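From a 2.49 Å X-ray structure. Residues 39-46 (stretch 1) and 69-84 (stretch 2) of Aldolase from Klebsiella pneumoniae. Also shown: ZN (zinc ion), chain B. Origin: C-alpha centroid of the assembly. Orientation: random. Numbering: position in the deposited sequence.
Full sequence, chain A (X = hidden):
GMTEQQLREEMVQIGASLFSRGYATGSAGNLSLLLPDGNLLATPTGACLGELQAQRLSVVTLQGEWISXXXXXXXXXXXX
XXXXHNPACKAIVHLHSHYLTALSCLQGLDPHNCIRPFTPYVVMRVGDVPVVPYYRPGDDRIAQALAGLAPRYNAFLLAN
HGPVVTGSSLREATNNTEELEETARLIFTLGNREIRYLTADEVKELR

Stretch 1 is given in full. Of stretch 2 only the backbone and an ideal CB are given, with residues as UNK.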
# COMPACT_ATOMS: atom_id res chain seq x y z
N ASN A 39 -22.63 25.03 -14.81
CA ASN A 39 -22.53 23.73 -15.43
C ASN A 39 -21.57 22.83 -14.65
O ASN A 39 -20.85 23.26 -13.74
CB ASN A 39 -22.06 23.86 -16.88
CG ASN A 39 -23.12 24.51 -17.76
OD1 ASN A 39 -24.30 24.21 -17.64
ND2 ASN A 39 -22.69 25.41 -18.63
N LEU A 40 -21.55 21.56 -15.04
CA LEU A 40 -20.81 20.53 -14.33
C LEU A 40 -19.60 20.10 -15.15
O LEU A 40 -19.75 19.74 -16.32
CB LEU A 40 -21.72 19.34 -14.05
CG LEU A 40 -21.46 18.60 -12.75
CD1 LEU A 40 -21.29 19.62 -11.63
CD2 LEU A 40 -22.62 17.68 -12.48
N LEU A 41 -18.43 20.16 -14.54
CA LEU A 41 -17.23 19.54 -15.10
C LEU A 41 -17.13 18.13 -14.52
O LEU A 41 -17.28 17.94 -13.31
CB LEU A 41 -15.99 20.37 -14.76
CG LEU A 41 -14.64 19.87 -15.29
CD1 LEU A 41 -14.53 20.16 -16.79
CD2 LEU A 41 -13.47 20.50 -14.53
N ALA A 42 -16.89 17.14 -15.37
CA ALA A 42 -16.89 15.76 -14.91
C ALA A 42 -15.87 14.95 -15.70
O ALA A 42 -15.50 15.31 -16.82
CB ALA A 42 -18.28 15.13 -15.03
N THR A 43 -15.43 13.85 -15.09
CA THR A 43 -14.51 12.95 -15.77
C THR A 43 -15.27 12.14 -16.82
O THR A 43 -16.41 11.73 -16.59
CB THR A 43 -13.82 12.01 -14.77
OG1 THR A 43 -14.79 11.24 -14.07
CG2 THR A 43 -13.03 12.81 -13.75
N PRO A 44 -14.68 11.92 -17.99
CA PRO A 44 -15.44 11.32 -19.09
C PRO A 44 -15.65 9.82 -18.88
O PRO A 44 -15.10 9.19 -17.98
CB PRO A 44 -14.57 11.60 -20.32
CG PRO A 44 -13.19 11.75 -19.78
CD PRO A 44 -13.33 12.34 -18.40
N THR A 45 -16.51 9.27 -19.73
CA THR A 45 -16.84 7.85 -19.68
C THR A 45 -15.61 6.99 -19.96
O THR A 45 -14.67 7.40 -20.65
CB THR A 45 -17.95 7.53 -20.68
OG1 THR A 45 -18.36 6.17 -20.55
CG2 THR A 45 -17.48 7.78 -22.12
N GLY A 46 -15.61 5.78 -19.40
CA GLY A 46 -14.55 4.82 -19.65
C GLY A 46 -13.16 5.35 -19.37
O GLY A 46 -12.18 4.88 -19.96
N UNK A 69 -16.46 18.39 -24.42
CA UNK A 69 -15.58 17.34 -23.96
C UNK A 69 -16.08 15.97 -24.37
O UNK A 69 -17.04 15.82 -25.12
CB UNK A 69 -15.42 17.41 -22.44
N UNK A 70 -15.41 14.95 -23.86
CA UNK A 70 -15.88 13.59 -24.10
C UNK A 70 -17.21 13.38 -23.40
O UNK A 70 -17.57 14.11 -22.48
CB UNK A 70 -14.85 12.56 -23.62
N UNK A 71 -17.92 12.34 -23.83
CA UNK A 71 -19.20 12.04 -23.21
C UNK A 71 -18.97 11.78 -21.73
O UNK A 71 -17.96 11.14 -21.37
CB UNK A 71 -19.88 10.84 -23.88
N UNK A 72 -19.80 12.31 -20.84
CA UNK A 72 -19.55 12.15 -19.40
C UNK A 72 -19.67 10.70 -18.97
O UNK A 72 -20.28 9.86 -19.63
CB UNK A 72 -20.52 13.01 -18.59
N UNK A 73 -19.06 10.41 -17.82
CA UNK A 73 -19.28 9.15 -17.13
C UNK A 73 -20.77 8.91 -16.97
O UNK A 73 -21.54 9.84 -16.70
CB UNK A 73 -18.58 9.14 -15.77
N UNK A 74 -21.19 7.66 -17.14
CA UNK A 74 -22.60 7.33 -16.91
C UNK A 74 -23.03 7.57 -15.47
O UNK A 74 -24.22 7.81 -15.22
CB UNK A 74 -22.86 5.87 -17.28
N UNK A 75 -22.11 7.53 -14.51
CA UNK A 75 -22.47 7.76 -13.12
C UNK A 75 -22.66 9.23 -12.79
O UNK A 75 -23.10 9.55 -11.67
CB UNK A 75 -21.40 7.17 -12.20
N UNK A 76 -22.35 10.13 -13.73
CA UNK A 76 -22.62 11.55 -13.52
C UNK A 76 -24.11 11.80 -13.36
O UNK A 76 -24.51 12.81 -12.77
CB UNK A 76 -22.07 12.38 -14.68
N UNK A 77 -24.94 10.88 -13.86
CA UNK A 77 -26.38 10.95 -13.63
C UNK A 77 -26.71 11.13 -12.15
O UNK A 77 -27.51 12.00 -11.79
CB UNK A 77 -27.06 9.69 -14.16
N UNK A 78 -26.10 10.34 -11.27
CA UNK A 78 -26.44 10.51 -9.86
C UNK A 78 -25.56 11.54 -9.16
O UNK A 78 -25.89 11.96 -8.06
CB UNK A 78 -26.33 9.17 -9.14
N UNK A 79 -24.46 11.97 -9.78
CA UNK A 79 -23.82 13.21 -9.35
C UNK A 79 -24.80 14.37 -9.42
O UNK A 79 -24.95 15.13 -8.46
CB UNK A 79 -22.59 13.51 -10.21
N UNK A 80 -25.45 14.54 -10.57
CA UNK A 80 -26.37 15.66 -10.78
C UNK A 80 -27.49 15.65 -9.76
O UNK A 80 -27.87 16.72 -9.26
CB UNK A 80 -26.95 15.62 -12.19
N UNK A 81 -28.04 14.48 -9.44
CA UNK A 81 -29.10 14.39 -8.45
C UNK A 81 -28.70 15.06 -7.14
O UNK A 81 -29.51 15.76 -6.52
CB UNK A 81 -29.47 12.93 -8.20
N UNK A 82 -27.44 14.89 -6.72
CA UNK A 82 -26.97 15.54 -5.50
C UNK A 82 -26.94 17.06 -5.66
O UNK A 82 -27.47 17.79 -4.82
CB UNK A 82 -25.58 15.02 -5.13
N UNK A 83 -26.31 17.54 -6.73
CA UNK A 83 -26.23 18.98 -6.96
C UNK A 83 -27.61 19.62 -6.97
O UNK A 83 -27.79 20.71 -6.43
CB UNK A 83 -25.51 19.27 -8.28
N UNK A 84 -28.59 18.96 -7.59
CA UNK A 84 -29.92 19.52 -7.76
C UNK A 84 -30.70 19.60 -6.45
O UNK A 84 -31.79 20.20 -6.44
CB UNK A 84 -30.70 18.69 -8.78
ZN ZN B . -19.35 3.41 -9.20

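Position 69 has phi 85°, psi -173°, and an ideal CB there finds nothing of stretch 1 within 5.5 Å; the positive phi by itself favours glycine, and Gly 69 is deposited. At 70 the CB points toward stretch 1 and sits tightly against Pro 44 CB, 3.5 Å from the ideal CB; the proline offers carbon but no charge. A small or slender side chain would suit. It is Asp 70, whose CB packs 3.4 Å from Pro 44 CB.

Position 71 works through its backbone: its O accepts from Thr 45 N at 2.9 Å, a bond any residue could make. The CB points sideways, 4.3 Å from Thr 45 CG2, so the stem touches the threonine and the rest can leave for open space; in Lys 71 the CB makes that contact and the chain end leads away.

At 72 the backbone lies in a single bridge with Pro 44, the CA atoms 4.2 Å apart, while CB points away. With phi -66° and psi 160°, proline fits, as would many extended residues. Pro 72 has no amide hydrogen to offer, and the hydrogen bonds between the stretches come from its neighbours, the O of 71 and the N of 73.

Position 73 must keep its amide, because its N donates to Thr 43 O at 3.2 Å. Its CB is sideways, 3.5 Å from that same O, and a turn follows, so serine, threonine, aspartate or asparagine would suit as caps. Ser 73 is found; its OG accepts a weak capping bond from the N of 75 at 3.4 Å.

Positions 74 and 75 are the middle of the type I turn from 73 to 76, and their CB atoms have nothing of stretch 1 within 5.5 Å. At 74 a polar chain is free; Lys 74 only brushes Thr 45. The CB of 75 lies about 5.2 Å from ZN, so a metal ligand such as glutamate, aspartate or histidine would suit; Glu 75 binds ZN through OE1 at 2.2 Å, with three further ligand atoms from elsewhere in the structure.

At 76 the CB points toward stretch 1, 4.7 Å from Ala 42 CB, with Leu 40 nearby. Valine, isoleucine or leucine could answer this apolar surface. Val 76 does: CG2 reaches Ala 42 CB at 3.7 Å, and CG1 lies 4.4 Å from Leu 40 CD2.

Stretch 1 sets no demand on 77, 78, 81, 82 or 84, which are Thr 77, Phe 78, Ala 81, Val 82 and Leu 84. Position 79 points toward Leu 40 and could take an apolar or aromatic group; His 79 instead bonds elsewhere in the structure.

At 80, sideways beside Leu 40, a chain with an aliphatic stem suits. Arg 80 lays CG 3.9 Å from Leu 40 CD2.

Position 83 points toward Leu 40 from farther off, inviting a large apolar or aromatic side chain. Tyr 83 puts a ring face under Leu 40 CD1, 3.4 Å from CE2, in a CH-pi contact.

Stretch 2, residues 69-84: GDKPSKEVTFHRAVYL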
# COMPACT_ATOMS: atom_id res chain seq x y z
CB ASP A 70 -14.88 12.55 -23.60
CG ASP A 70 -13.54 12.62 -24.29
OD1 ASP A 70 -13.42 13.25 -25.38
OD2 ASP A 70 -12.59 12.03 -23.74
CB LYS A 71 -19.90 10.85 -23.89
CG LYS A 71 -21.34 10.57 -23.38
CD LYS A 71 -22.39 11.52 -24.00
CE LYS A 71 -23.74 11.47 -23.25
NZ LYS A 71 -24.75 10.60 -23.95
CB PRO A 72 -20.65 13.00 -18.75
CG PRO A 72 -21.72 13.08 -19.78
CD PRO A 72 -20.99 13.15 -21.09
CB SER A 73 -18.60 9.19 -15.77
OG SER A 73 -18.81 7.97 -15.07
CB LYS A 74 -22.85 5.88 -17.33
CG LYS A 74 -22.33 5.57 -18.72
CD LYS A 74 -22.46 4.12 -19.08
CE LYS A 74 -23.70 3.88 -19.93
NZ LYS A 74 -23.97 2.43 -20.11
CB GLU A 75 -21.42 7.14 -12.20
CG GLU A 75 -21.23 5.66 -12.47
CD GLU A 75 -20.36 4.98 -11.45
OE1 GLU A 75 -20.92 4.32 -10.55
OE2 GLU A 75 -19.12 5.09 -11.56
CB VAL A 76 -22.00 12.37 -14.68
CG1 VAL A 76 -22.36 13.85 -14.58
CG2 VAL A 76 -20.49 12.19 -14.69
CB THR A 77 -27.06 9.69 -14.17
OG1 THR A 77 -26.85 9.61 -15.58
CG2 THR A 77 -28.55 9.75 -13.91
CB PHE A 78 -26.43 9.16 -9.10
CG PHE A 78 -25.08 8.46 -9.01
CD1 PHE A 78 -24.05 8.97 -8.25
CD2 PHE A 78 -24.91 7.23 -9.61
CE1 PHE A 78 -22.84 8.31 -8.16
CE2 PHE A 78 -23.70 6.55 -9.52
CZ PHE A 78 -22.67 7.08 -8.80
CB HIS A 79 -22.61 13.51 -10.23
CG HIS A 79 -21.40 12.70 -9.92
ND1 HIS A 79 -20.19 13.28 -9.61
CD2 HIS A 79 -21.21 11.36 -9.89
CE1 HIS A 79 -19.30 12.32 -9.40
NE2 HIS A 79 -19.89 11.15 -9.56
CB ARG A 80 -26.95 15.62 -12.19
CG ARG A 80 -25.89 15.73 -13.28
CD ARG A 80 -26.51 15.94 -14.65
NE ARG A 80 -26.93 14.69 -15.25
CZ ARG A 80 -28.20 14.34 -15.44
NH1 ARG A 80 -29.19 15.14 -15.06
NH2 ARG A 80 -28.48 13.17 -16.01
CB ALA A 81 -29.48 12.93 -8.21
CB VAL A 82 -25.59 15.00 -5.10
CG1 VAL A 82 -25.08 15.72 -3.85
CG2 VAL A 82 -25.65 13.50 -4.89
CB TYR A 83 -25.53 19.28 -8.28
CG TYR A 83 -24.05 18.99 -8.29
CD1 TYR A 83 -23.16 19.81 -7.62
CD2 TYR A 83 -23.54 17.89 -8.98
CE1 TYR A 83 -21.80 19.55 -7.64
CE2 TYR A 83 -22.19 17.61 -8.99
CZ TYR A 83 -21.33 18.44 -8.32
OH TYR A 83 -19.98 18.19 -8.33
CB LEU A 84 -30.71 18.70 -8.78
CG LEU A 84 -30.30 18.85 -10.24
CD1 LEU A 84 -30.86 17.69 -11.04
CD2 LEU A 84 -30.80 20.18 -10.80
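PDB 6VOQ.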